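Local coordinates for protein methyltransferase (Streptomyces regensis, PDB 5N5D) that acts as an S-adenosylmethionine-dependent O-methyltransferase, probably methylating a hydroxyl group of a building block during biosynthesis of the antibiotic tomaymycin, at residues Val22-Ala27 with Gly72-Ile77; Ser29-Ala34 with Ala103-Glu108; Glu151-Ala156 with Arg191-Met196; Glu116-Val119 with Asp124-Pro127; Thr206-Val211 with Asp217-Ala222. All coordinates share one frame; numbering follows the deposited sequence.

Contact 1 of 5, residues Val22-Ala27 with Gly72-Ile77. With SAM (S-adenosylmethionine), chain H.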
# COMPACT_ATOMS: atom_id res chain seq x y z
N VAL A 22 0.79 11.92 -10.02
CA VAL A 22 1.61 12.51 -8.97
C VAL A 22 2.22 13.81 -9.46
O VAL A 22 2.98 13.82 -10.43
CB VAL A 22 2.71 11.55 -8.50
CG1 VAL A 22 3.44 12.12 -7.29
CG2 VAL A 22 2.13 10.18 -8.20
N LYS A 23 1.90 14.90 -8.78
CA LYS A 23 2.48 16.21 -9.07
C LYS A 23 3.59 16.51 -8.07
O LYS A 23 3.47 16.20 -6.88
CB LYS A 23 1.41 17.30 -9.01
N GLU A 24 4.67 17.10 -8.57
CA GLU A 24 5.73 17.65 -7.74
C GLU A 24 5.80 19.15 -7.95
O GLU A 24 5.98 19.60 -9.09
CB GLU A 24 7.08 17.01 -8.06
CG GLU A 24 7.18 15.56 -7.62
CD GLU A 24 8.55 14.98 -7.88
OE1 GLU A 24 9.27 15.49 -8.77
OE2 GLU A 24 8.91 14.01 -7.18
N ASP A 25 5.68 19.91 -6.87
CA ASP A 25 5.91 21.34 -6.92
C ASP A 25 7.40 21.63 -6.70
O ASP A 25 8.22 20.71 -6.62
CB ASP A 25 5.00 22.06 -5.92
CG ASP A 25 5.29 21.71 -4.47
OD1 ASP A 25 5.90 20.65 -4.19
OD2 ASP A 25 4.89 22.50 -3.59
N GLU A 26 7.76 22.90 -6.58
CA GLU A 26 9.16 23.28 -6.44
C GLU A 26 9.81 22.56 -5.27
O GLU A 26 10.89 21.97 -5.41
CB GLU A 26 9.26 24.80 -6.27
CG GLU A 26 10.67 25.35 -6.01
CD GLU A 26 10.67 26.76 -5.43
OE1 GLU A 26 9.67 27.16 -4.79
OE2 GLU A 26 11.68 27.47 -5.62
N ALA A 27 9.17 22.59 -4.10
CA ALA A 27 9.79 22.00 -2.92
C ALA A 27 10.09 20.52 -3.13
O ALA A 27 11.18 20.04 -2.81
CB ALA A 27 8.88 22.20 -1.70
N GLY A 72 16.93 14.30 2.72
CA GLY A 72 16.71 15.62 2.16
C GLY A 72 15.31 16.15 2.29
O GLY A 72 15.01 17.23 1.77
N GLY A 73 14.43 15.44 2.98
CA GLY A 73 13.09 15.92 3.23
C GLY A 73 12.04 15.53 2.20
O GLY A 73 10.90 16.00 2.30
N TYR A 74 12.38 14.67 1.24
CA TYR A 74 11.42 14.33 0.19
C TYR A 74 10.23 13.57 0.78
O TYR A 74 9.08 13.98 0.64
CB TYR A 74 12.08 13.54 -0.94
CG TYR A 74 11.10 13.31 -2.06
CD1 TYR A 74 10.92 14.26 -3.05
CD2 TYR A 74 10.30 12.18 -2.08
CE1 TYR A 74 9.99 14.09 -4.05
CE2 TYR A 74 9.37 11.99 -3.08
CZ TYR A 74 9.21 12.95 -4.06
OH TYR A 74 8.27 12.77 -5.05
N SER A 75 10.50 12.44 1.44
CA SER A 75 9.40 11.74 2.11
C SER A 75 8.74 12.63 3.16
O SER A 75 7.52 12.57 3.35
CB SER A 75 9.90 10.44 2.73
OG SER A 75 10.98 10.68 3.62
N SER A 76 9.53 13.49 3.82
CA SER A 76 9.02 14.35 4.88
C SER A 76 7.93 15.28 4.37
O SER A 76 6.91 15.48 5.04
CB SER A 76 10.16 15.16 5.50
OG SER A 76 11.32 14.35 5.66
N ILE A 77 8.12 15.85 3.18
CA ILE A 77 7.11 16.75 2.63
C ILE A 77 5.81 16.00 2.40
O ILE A 77 4.72 16.48 2.76
CB ILE A 77 7.61 17.40 1.32
CG1 ILE A 77 8.77 18.36 1.61
CG2 ILE A 77 6.48 18.14 0.62
CD1 ILE A 77 9.52 18.79 0.37
N SAM H . 13.21 9.04 4.05
CA SAM H . 14.02 9.75 3.04
C SAM H . 13.19 9.99 1.74
O SAM H . 12.50 9.03 1.33
OXT SAM H . 13.26 11.11 1.20
CB SAM H . 15.31 8.96 2.71
CG SAM H . 16.03 8.50 3.97
SD SAM H . 17.60 7.76 3.46
CE SAM H . 17.05 6.22 2.81
C5' SAM H . 18.30 7.16 5.04
C4' SAM H . 18.71 8.29 5.96
O4' SAM H . 18.92 7.80 7.30
C3' SAM H . 19.99 9.02 5.55
O3' SAM H . 19.72 10.41 5.41
C2' SAM H . 20.98 8.70 6.69
O2' SAM H . 21.88 9.77 6.97
C1' SAM H . 20.02 8.49 7.85
N9 SAM H . 20.56 7.70 8.95
C8 SAM H . 21.36 6.59 8.87
N7 SAM H . 21.63 6.04 10.02
C5 SAM H . 20.97 6.84 10.94
C6 SAM H . 20.84 6.78 12.34
N6 SAM H . 21.41 5.84 13.09
N1 SAM H . 20.09 7.73 12.94
C2 SAM H . 19.51 8.67 12.19
N3 SAM H . 19.56 8.83 10.86
C4 SAM H . 20.31 7.87 10.29
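Two torsions bring Tyr74 and Glu24 together: the tyrosine ring swings out with CG anti to the backbone N (chi1 -175°), while Glu24 places its CG beside its own backbone N and then runs on extended, which carries the carboxylate across to the far end of the ring. The two side chains cross at roughly a right angle, their flat groups turned 66° apart. Tyr74 OH donates to Glu24 OE2 over a short 2.5 Å; OE2 accepts with its anti lone pair and sits at the edge of the tyrosine ring, near its plane. The same hydroxyl is also hydrogen-bonded to the indole NE1 of Trp78, so two partners hold it. Elsewhere Ile77 CD1 packs on Ala27, 3.8 Å from its O and 4.0 Å from its CB. Ser75, which follows Tyr74 in the chain, faces the cofactor. Its backbone N gives a nearly straight bond to SAM OXT (3.1 Å, 168°), its OG accepts from the SAM amino N at 2.8 Å, and Glu67 is a further hydrogen-bond partner of that OG, in the second shell. A glycine-rich turn after strand 64-68, leading into a helix whose first turn receives the methionine carboxylate, is the cofactor-binding motif of Rossmann-like methyltransferases.

Contact 2 of 5, residues Ser29-Ala34 with Ala103-Glu108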
# COMPACT_ATOMS: atom_id res chain seq x y z
N SER A 29 10.31 18.83 -6.11
CA SER A 29 11.27 18.61 -7.18
C SER A 29 12.69 18.94 -6.72
O SER A 29 13.65 18.29 -7.15
CB SER A 29 10.90 19.42 -8.42
OG SER A 29 10.88 20.81 -8.13
N LYS A 30 12.84 19.95 -5.86
CA LYS A 30 14.15 20.27 -5.32
C LYS A 30 14.60 19.22 -4.31
O LYS A 30 15.76 18.79 -4.33
CB LYS A 30 14.14 21.66 -4.67
CG LYS A 30 13.95 22.82 -5.64
CD LYS A 30 13.90 24.19 -4.93
CE LYS A 30 15.27 24.60 -4.37
NZ LYS A 30 15.27 26.00 -3.88
N ALA A 31 13.70 18.82 -3.41
CA ALA A 31 14.04 17.80 -2.42
C ALA A 31 14.49 16.51 -3.10
O ALA A 31 15.39 15.82 -2.60
CB ALA A 31 12.85 17.53 -1.50
N ALA A 32 13.88 16.18 -4.24
CA ALA A 32 14.24 14.96 -4.95
C ALA A 32 15.68 14.96 -5.46
O ALA A 32 16.19 13.89 -5.81
CB ALA A 32 13.29 14.75 -6.13
N GLN A 33 16.34 16.12 -5.52
CA GLN A 33 17.70 16.22 -6.02
C GLN A 33 18.73 16.32 -4.90
O GLN A 33 19.90 16.59 -5.17
CB GLN A 33 17.83 17.43 -6.96
CG GLN A 33 16.84 17.41 -8.13
CD GLN A 33 17.08 16.26 -9.09
OE1 GLN A 33 18.17 15.68 -9.12
NE2 GLN A 33 16.06 15.91 -9.87
N ALA A 34 18.32 16.11 -3.64
CA ALA A 34 19.23 16.29 -2.51
C ALA A 34 20.49 15.44 -2.66
O ALA A 34 21.58 15.86 -2.25
CB ALA A 34 18.51 15.95 -1.21
N ALA A 103 15.36 21.08 5.99
CA ALA A 103 14.68 22.22 6.58
C ALA A 103 14.32 23.26 5.52
O ALA A 103 13.23 23.84 5.55
CB ALA A 103 15.56 22.85 7.66
N SER A 104 15.23 23.50 4.58
CA SER A 104 14.96 24.46 3.52
C SER A 104 13.82 23.99 2.63
O SER A 104 12.98 24.80 2.22
CB SER A 104 16.23 24.68 2.69
OG SER A 104 17.25 25.27 3.48
N ARG A 105 13.78 22.70 2.30
CA ARG A 105 12.69 22.16 1.49
C ARG A 105 11.36 22.25 2.22
O ARG A 105 10.33 22.59 1.62
CB ARG A 105 12.97 20.70 1.13
CG ARG A 105 14.30 20.42 0.45
CD ARG A 105 14.39 21.05 -0.93
NE ARG A 105 14.76 22.46 -0.90
CZ ARG A 105 16.00 22.91 -0.71
NH1 ARG A 105 17.00 22.06 -0.52
NH2 ARG A 105 16.24 24.21 -0.72
N LEU A 106 11.34 21.92 3.51
CA LEU A 106 10.09 21.96 4.26
C LEU A 106 9.54 23.38 4.36
O LEU A 106 8.32 23.58 4.33
CB LEU A 106 10.30 21.35 5.64
CG LEU A 106 10.61 19.85 5.59
CD1 LEU A 106 11.24 19.40 6.90
CD2 LEU A 106 9.36 19.03 5.28
N ALA A 107 10.43 24.37 4.47
CA ALA A 107 9.99 25.76 4.45
C ALA A 107 9.41 26.12 3.09
O ALA A 107 8.32 26.72 3.01
CB ALA A 107 11.17 26.67 4.80
N GLU A 108 10.11 25.76 2.01
CA GLU A 108 9.59 26.00 0.66
C GLU A 108 8.23 25.33 0.48
O GLU A 108 7.35 25.87 -0.21
CB GLU A 108 10.58 25.47 -0.39
CG GLU A 108 11.90 26.24 -0.46
CD GLU A 108 13.00 25.46 -1.18
OE1 GLU A 108 12.78 24.29 -1.55
OE2 GLU A 108 14.09 26.03 -1.38
O HOH W 1 17.59 19.35 -2.24
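Lys30, Arg105 and Glu108 meet with each group turned differently against the next. Glu108 lies at the edge of the Arg105 guanidinium, its CD in that plane, gripped side-on by two nitrogens: Arg105 NE reaches Glu108 OE1 at 2.8 Å, and Arg105 NH2 reaches OE2 of the same carboxylate at 2.9 Å. The carboxylate is tilted, however, each oxygen being met about 42° out of its plane. Lys30 approaches from the other segment. Its chain, bent at chi3, passes CE over one face of the guanidinium, crosses Glu108 at about a right angle and sets NZ 2.8 Å from Glu108 OE2, 40° out of the carboxylate plane. Arg105 NH2 meets the same oxygen from the opposite face, which lets one anion hold two cations whose nitrogens are 3.8 Å apart (Lys30 NZ to Arg105 NH2). Lys30 has a second modelled conformation. Alongside the charged groups, Arg105 CG lies 3.8 Å from Ala31 CB. A water donates to Lys30 O and accepts a weak bond from Arg105 NH1. Such a salt-bridge network joins two helices of the Rossmann-like domain: an arginine and a glutamate three residues apart on helix 96-108 receive a lysine from helix 26-31.

Contact 3 of 5, residues Glu151-Ala156 with Arg191-Met196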
# COMPACT_ATOMS: atom_id res chain seq x y z
N GLU A 151 15.14 -2.53 16.66
CA GLU A 151 15.04 -1.57 17.75
C GLU A 151 14.14 -0.39 17.37
O GLU A 151 13.41 0.14 18.21
CB GLU A 151 16.44 -1.08 18.12
CG GLU A 151 17.31 -2.14 18.82
CD GLU A 151 17.88 -3.22 17.89
OE1 GLU A 151 17.95 -3.03 16.65
OE2 GLU A 151 18.29 -4.28 18.41
N TYR A 152 14.18 0.02 16.10
CA TYR A 152 13.25 1.06 15.66
C TYR A 152 11.81 0.57 15.74
O TYR A 152 10.91 1.34 16.10
CB TYR A 152 13.57 1.48 14.22
CG TYR A 152 14.92 2.17 14.05
CD1 TYR A 152 15.50 2.89 15.09
CD2 TYR A 152 15.61 2.09 12.85
CE1 TYR A 152 16.71 3.51 14.94
CE2 TYR A 152 16.84 2.72 12.69
CZ TYR A 152 17.38 3.42 13.74
OH TYR A 152 18.60 4.05 13.63
N PHE A 153 11.57 -0.69 15.40
CA PHE A 153 10.24 -1.26 15.52
C PHE A 153 9.79 -1.30 16.98
O PHE A 153 8.66 -0.91 17.30
CB PHE A 153 10.22 -2.65 14.89
CG PHE A 153 8.91 -3.38 15.03
CD1 PHE A 153 7.73 -2.82 14.58
CD2 PHE A 153 8.88 -4.64 15.60
CE1 PHE A 153 6.54 -3.51 14.71
CE2 PHE A 153 7.69 -5.33 15.73
CZ PHE A 153 6.52 -4.76 15.28
N THR A 154 10.67 -1.75 17.88
CA THR A 154 10.34 -1.72 19.30
C THR A 154 9.93 -0.32 19.74
O THR A 154 8.94 -0.14 20.45
CB THR A 154 11.54 -2.20 20.13
OG1 THR A 154 11.84 -3.56 19.79
CG2 THR A 154 11.23 -2.11 21.62
N TRP A 155 10.69 0.69 19.30
CA TRP A 155 10.36 2.07 19.67
C TRP A 155 9.07 2.53 19.00
O TRP A 155 8.28 3.26 19.61
CB TRP A 155 11.51 3.01 19.30
CG TRP A 155 12.53 3.13 20.38
CD1 TRP A 155 13.84 2.76 20.33
CD2 TRP A 155 12.31 3.64 21.70
NE1 TRP A 155 14.45 3.02 21.53
CE2 TRP A 155 13.53 3.56 22.39
CE3 TRP A 155 11.19 4.16 22.36
CZ2 TRP A 155 13.66 3.98 23.71
CZ3 TRP A 155 11.33 4.58 23.66
CH2 TRP A 155 12.55 4.48 24.33
N ALA A 156 8.82 2.11 17.76
CA ALA A 156 7.56 2.44 17.10
C ALA A 156 6.37 1.94 17.91
O ALA A 156 5.38 2.66 18.08
CB ALA A 156 7.53 1.84 15.69
N ARG A 191 15.59 -9.52 8.94
CA ARG A 191 15.09 -10.84 9.30
C ARG A 191 14.59 -10.85 10.73
O ARG A 191 13.49 -11.36 11.02
CB ARG A 191 16.19 -11.88 9.10
CG ARG A 191 16.51 -12.17 7.64
CD ARG A 191 17.65 -13.17 7.49
NE ARG A 191 17.43 -14.39 8.28
CZ ARG A 191 16.74 -15.45 7.86
NH1 ARG A 191 16.16 -15.46 6.67
NH2 ARG A 191 16.61 -16.50 8.65
N ARG A 192 15.38 -10.30 11.66
CA ARG A 192 14.96 -10.23 13.05
C ARG A 192 13.63 -9.51 13.19
O ARG A 192 12.76 -9.91 13.97
CB ARG A 192 16.05 -9.51 13.87
CG ARG A 192 15.76 -9.29 15.35
CD ARG A 192 16.24 -10.44 16.20
NE ARG A 192 15.41 -11.62 16.01
CZ ARG A 192 14.32 -11.90 16.72
NH1 ARG A 192 13.64 -13.01 16.45
NH2 ARG A 192 13.91 -11.10 17.69
N PHE A 193 13.45 -8.43 12.42
CA PHE A 193 12.21 -7.65 12.48
C PHE A 193 11.01 -8.49 12.03
O PHE A 193 9.96 -8.48 12.68
CB PHE A 193 12.40 -6.41 11.61
CG PHE A 193 11.12 -5.73 11.19
CD1 PHE A 193 10.22 -5.26 12.12
CD2 PHE A 193 10.85 -5.53 9.85
CE1 PHE A 193 9.06 -4.61 11.72
CE2 PHE A 193 9.69 -4.89 9.44
CZ PHE A 193 8.80 -4.43 10.37
N HIS A 194 11.16 -9.22 10.93
CA HIS A 194 10.07 -10.06 10.45
C HIS A 194 9.79 -11.20 11.42
O HIS A 194 8.63 -11.58 11.62
CB HIS A 194 10.38 -10.60 9.05
CG HIS A 194 10.15 -9.59 7.98
ND1 HIS A 194 11.01 -8.54 7.75
CD2 HIS A 194 9.12 -9.44 7.10
CE1 HIS A 194 10.53 -7.79 6.77
NE2 HIS A 194 9.40 -8.32 6.36
N GLU A 195 10.84 -11.73 12.05
CA GLU A 195 10.66 -12.74 13.08
C GLU A 195 9.90 -12.19 14.29
O GLU A 195 9.06 -12.88 14.87
CB GLU A 195 12.02 -13.29 13.51
CG GLU A 195 12.68 -14.15 12.45
CD GLU A 195 14.13 -14.43 12.75
OE1 GLU A 195 14.59 -14.14 13.88
OE2 GLU A 195 14.82 -14.92 11.83
N MET A 196 10.20 -10.94 14.68
CA MET A 196 9.44 -10.31 15.76
C MET A 196 7.97 -10.20 15.40
O MET A 196 7.10 -10.46 16.24
CB MET A 196 10.01 -8.92 16.07
CG MET A 196 11.41 -8.93 16.66
SD MET A 196 12.19 -7.30 16.61
CE MET A 196 11.27 -6.43 17.88
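The segments 151-156 and 191-196, parts of helices 149-158 and 185-198, run in broadly the same direction, 38° apart, their short axes 10.3 Å from each other at closest approach, with the alpha carbons of Phe153 and Phe193 nearest across the gap. Both belong to the Rossmann-like alpha/beta fold, following strands 139-142 and 165-169 in turn, and their interface is centred on a T-shaped aromatic pair. Phe193 drives its edge into the face of Phe153: the ring planes stand at 71°, the centroids are 5.0 Å apart, and CE1 of Phe193 sits 3.5 Å from Phe153 CG, offset toward the rim. Each ring leaves its helix with CG anti to the backbone N, and the two side chains meet at about a right angle. Phe193 also packs on Thr220 of strand 217-224, which ties the pair to the sheet, while the adjacent His194 stacks on Phe17 of the second subunit. Met196, bent at chi3, runs alongside Phe153 in the opposite sense and brings its methyl CE to the edge of that ring, 3.8 Å from CD2. That CE also lies 3.5 Å from OG1 of Thr154, a hydroxyl hydrogen-bonded to the carbonyl oxygen of Pro150.

Contact 4 of 5, residues Glu116-Val119 with Asp124-Pro127; sequences EQHV and DILP
Unusually, His118 faces Ile125 yet turns its NE2 to a carboxylate on its own strand, meeting the isoleucine methyl with CB, CG and ND1. That NE2 donates to Glu116 OE2, two residues back on the same side of the strand, over 2.6 Å and at 162°; the oxygen lies nearly in the imidazole plane and uses the lone pair that faces away from its partner oxygen. Such a His-carboxylate bond fixes the rotation of the ring. Against it comes the branched methyl of Ile125, whose CG2 is 3.9 Å from His118 CB and equally near CG and ND1, approaching the ring at a slant. The longer arm reaches further along: with CG1 beside the backbone N (chi1 -70°), Ile125 CD1 arrives 3.7 Å from the backbone C of Val119. Ile125, modelled in two conformations, also touches Ile92 of strand 88-93, the neighbour to which 116-119 is hydrogen-bonded. Replacing His118 with an alanine would probably leave Glu116 OE2 without its mate and open a gap beside Ile125 CG2. The pairing joins an outer strand of the chain's sheet to the short helix that follows it. Chemically, the nearby carboxylate would tend to favour a protonated imidazole; it orients the ring, and Ile125 adds apolar packing against it.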
# COMPACT_ATOMS: atom_id res chain seq x y z
N GLU A 116 8.89 18.92 13.37
CA GLU A 116 9.87 19.01 14.45
C GLU A 116 11.04 18.13 14.05
O GLU A 116 10.94 16.90 14.08
CB GLU A 116 9.24 18.56 15.77
CG GLU A 116 10.20 18.45 16.93
CD GLU A 116 9.51 17.86 18.15
OE1 GLU A 116 8.41 18.34 18.48
OE2 GLU A 116 10.06 16.91 18.74
N GLN A 117 12.15 18.75 13.65
CA GLN A 117 13.33 18.02 13.22
C GLN A 117 14.28 17.79 14.38
O GLN A 117 14.46 18.65 15.25
CB GLN A 117 14.06 18.78 12.12
CG GLN A 117 13.31 18.87 10.81
CD GLN A 117 14.18 19.44 9.71
OE1 GLN A 117 13.95 20.56 9.25
NE2 GLN A 117 15.18 18.68 9.29
N HIS A 118 14.91 16.61 14.38
CA HIS A 118 15.95 16.25 15.33
C HIS A 118 17.18 15.79 14.56
O HIS A 118 17.06 15.11 13.54
CB HIS A 118 15.49 15.14 16.27
CG HIS A 118 14.36 15.54 17.17
ND1 HIS A 118 14.54 15.89 18.49
CD2 HIS A 118 13.03 15.66 16.93
CE1 HIS A 118 13.38 16.21 19.03
NE2 HIS A 118 12.44 16.07 18.10
N VAL A 119 18.35 16.19 15.05
CA VAL A 119 19.62 15.80 14.45
C VAL A 119 20.36 14.93 15.45
O VAL A 119 20.67 15.37 16.57
CB VAL A 119 20.46 17.03 14.06
CG1 VAL A 119 21.84 16.62 13.58
CG2 VAL A 119 19.75 17.82 12.98
N ASP A 124 19.42 7.32 20.06
CA ASP A 124 19.60 8.28 21.14
C ASP A 124 18.41 9.22 21.26
O ASP A 124 18.04 9.62 22.37
CB ASP A 124 20.87 9.10 20.92
CG ASP A 124 22.14 8.28 21.02
OD1 ASP A 124 22.13 7.23 21.69
OD2 ASP A 124 23.17 8.69 20.43
N ILE A 125 17.78 9.55 20.13
CA ILE A 125 16.71 10.55 20.14
C ILE A 125 15.37 9.92 20.52
O ILE A 125 14.58 10.52 21.25
CB ILE A 125 16.65 11.24 18.76
CG1 ILE A 125 17.88 12.12 18.58
CG2 ILE A 125 15.37 12.06 18.62
CD1 ILE A 125 18.26 12.34 17.14
N LEU A 126 15.09 8.72 20.02
CA LEU A 126 13.78 8.11 20.21
C LEU A 126 13.31 8.08 21.66
O LEU A 126 12.15 8.44 21.91
CB LEU A 126 13.80 6.70 19.60
CG LEU A 126 13.77 6.68 18.06
CD1 LEU A 126 14.24 5.34 17.49
CD2 LEU A 126 12.37 7.01 17.56
N PRO A 127 14.12 7.70 22.65
CA PRO A 127 13.61 7.72 24.03
C PRO A 127 13.16 9.10 24.48
O PRO A 127 12.28 9.20 25.35
CB PRO A 127 14.78 7.19 24.86
CG PRO A 127 15.96 7.18 23.96
CD PRO A 127 15.45 7.07 22.57

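Contact 5 of 5, residues Thr206-Val211 with Asp217-Ala222; sequences TSIQTV and DGFTLA
Ile208 and Phe219 lie side by side on one face of the strand pair, pointing the same way, with Ile208 CB 4.1 Å from the centre of the phenyl ring and 30° off its normal, an off-centre CH-pi contact. Thr210 CG2 comes to the edge of the same ring, 4.0 Å from Phe219 CE1. Phe219 CG, between the backbone N and the carbonyl carbon (chi1 67°), brings the ring across to Ile208 on the partner strand. An alanine in place of Phe219 would probably leave Ile208 CB and the Thr210 methyl without their shared cover. On the other face, Ser207 OG and Thr220 OG1 share a hydrogen bond of 2.7 Å, and His194 reaches Ser207 OG from helix 185-198. Six backbone bonds, in three hydrogen-bonded pairs, position these side chains; Ile208 N to Phe219 O, at 2.9 Å, is one. Between them, Gly218 lets Ile208 O come 3.0 Å from its CA, where a side-chain carbon would clash. Further out, Gln209 OE1 is hydrogen-bonded to Tyr216 and NE2 to Trp10 O and Asp14 OD1 of the second subunit, and residues 209-211 pair with a strand of that subunit, carrying the sheet across the dimer. The two strands form the C-terminal antiparallel beta hairpin of the Rossmann-like methyltransferase fold, strand 217-224 lying between 165-169 and 203-211, antiparallel to both, in the order 3-2-1-4-5-7-6.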
# COMPACT_ATOMS: atom_id res chain seq x y z
N THR A 206 2.11 -7.04 6.50
CA THR A 206 2.42 -7.68 5.24
C THR A 206 3.63 -6.97 4.64
O THR A 206 3.93 -5.82 4.98
CB THR A 206 1.23 -7.64 4.27
OG1 THR A 206 1.46 -8.55 3.19
CG2 THR A 206 1.01 -6.23 3.70
N SER A 207 4.33 -7.67 3.75
CA SER A 207 5.45 -7.08 3.02
C SER A 207 5.22 -7.25 1.53
O SER A 207 4.78 -8.31 1.07
CB SER A 207 6.77 -7.71 3.43
OG SER A 207 7.07 -7.37 4.77
N ILE A 208 5.51 -6.18 0.79
CA ILE A 208 5.21 -6.07 -0.63
C ILE A 208 6.50 -5.77 -1.37
O ILE A 208 7.18 -4.79 -1.05
CB ILE A 208 4.16 -4.97 -0.89
CG1 ILE A 208 2.86 -5.27 -0.14
CG2 ILE A 208 3.90 -4.82 -2.38
CD1 ILE A 208 2.14 -6.52 -0.60
N GLN A 209 6.82 -6.60 -2.36
CA GLN A 209 7.95 -6.34 -3.24
C GLN A 209 7.51 -5.41 -4.37
O GLN A 209 6.44 -5.59 -4.96
CB GLN A 209 8.49 -7.64 -3.83
CG GLN A 209 8.86 -8.74 -2.84
CD GLN A 209 9.27 -10.04 -3.56
OE1 GLN A 209 10.31 -10.10 -4.21
NE2 GLN A 209 8.44 -11.06 -3.44
N THR A 210 8.36 -4.43 -4.68
CA THR A 210 8.04 -3.43 -5.70
C THR A 210 9.20 -3.27 -6.67
O THR A 210 10.35 -3.61 -6.38
CB THR A 210 7.73 -2.06 -5.07
OG1 THR A 210 8.89 -1.55 -4.41
CG2 THR A 210 6.59 -2.17 -4.06
N VAL A 211 8.87 -2.73 -7.85
CA VAL A 211 9.86 -2.27 -8.81
C VAL A 211 9.40 -0.90 -9.31
O VAL A 211 8.30 -0.44 -8.99
CB VAL A 211 10.08 -3.24 -9.99
CG1 VAL A 211 10.59 -4.59 -9.48
CG2 VAL A 211 8.81 -3.40 -10.83
N ASP A 217 12.90 -3.65 -4.81
CA ASP A 217 12.98 -3.57 -3.36
C ASP A 217 11.59 -3.90 -2.79
O ASP A 217 10.81 -4.61 -3.43
CB ASP A 217 13.50 -2.18 -2.96
CG ASP A 217 14.16 -2.16 -1.60
OD1 ASP A 217 14.10 -3.19 -0.89
OD2 ASP A 217 14.75 -1.12 -1.25
N GLY A 218 11.30 -3.39 -1.60
CA GLY A 218 10.00 -3.65 -1.00
C GLY A 218 9.85 -2.95 0.33
O GLY A 218 10.80 -2.39 0.87
N PHE A 219 8.63 -3.02 0.86
CA PHE A 219 8.31 -2.39 2.13
C PHE A 219 7.44 -3.32 2.96
O PHE A 219 6.80 -4.23 2.44
CB PHE A 219 7.60 -1.05 1.93
CG PHE A 219 6.22 -1.17 1.32
CD1 PHE A 219 6.05 -1.24 -0.05
CD2 PHE A 219 5.10 -1.18 2.12
CE1 PHE A 219 4.78 -1.33 -0.62
CE2 PHE A 219 3.83 -1.28 1.57
CZ PHE A 219 3.67 -1.35 0.20
N THR A 220 7.43 -3.06 4.26
CA THR A 220 6.55 -3.72 5.21
C THR A 220 5.55 -2.72 5.74
O THR A 220 5.92 -1.60 6.10
CB THR A 220 7.33 -4.33 6.37
OG1 THR A 220 8.29 -5.25 5.85
CG2 THR A 220 6.40 -5.06 7.34
N LEU A 221 4.29 -3.12 5.78
CA LEU A 221 3.22 -2.32 6.36
C LEU A 221 2.64 -3.10 7.53
O LEU A 221 2.16 -4.22 7.35
CB LEU A 221 2.14 -1.99 5.33
CG LEU A 221 1.10 -0.97 5.81
CD1 LEU A 221 0.52 -0.23 4.62
CD2 LEU A 221 -0.01 -1.64 6.61
N ALA A 222 2.69 -2.50 8.71
CA ALA A 222 2.20 -3.11 9.93
C ALA A 222 1.13 -2.25 10.57
O ALA A 222 1.19 -1.02 10.53
CB ALA A 222 3.35 -3.33 10.92

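How the contacts relate
The contacts differ in burial and in chemistry, and the two do not run strictly in step. Contacts 1 and 5 are buried, one at the cofactor end and the other in the sheet at the dimer interface; contacts 2 and 3 are partly buried, and contact 4 lies at the surface. Contacts 1 and 2 both use helix 26-31 and touch through Ile77 and Leu106, yet the first pairs a tyrosine with a carboxylate and the second relies on charge. Contact 3 is aromatic and bridges its neighbours: Trp155 packs on Pro127 of contact 4, and His194 meets Ser207 of contact 5. Contacts 4 and 5 reach the same sheet, one through an isoleucine packing on a histidine side chain and on strand backbone, the other chiefly through backbone bonds.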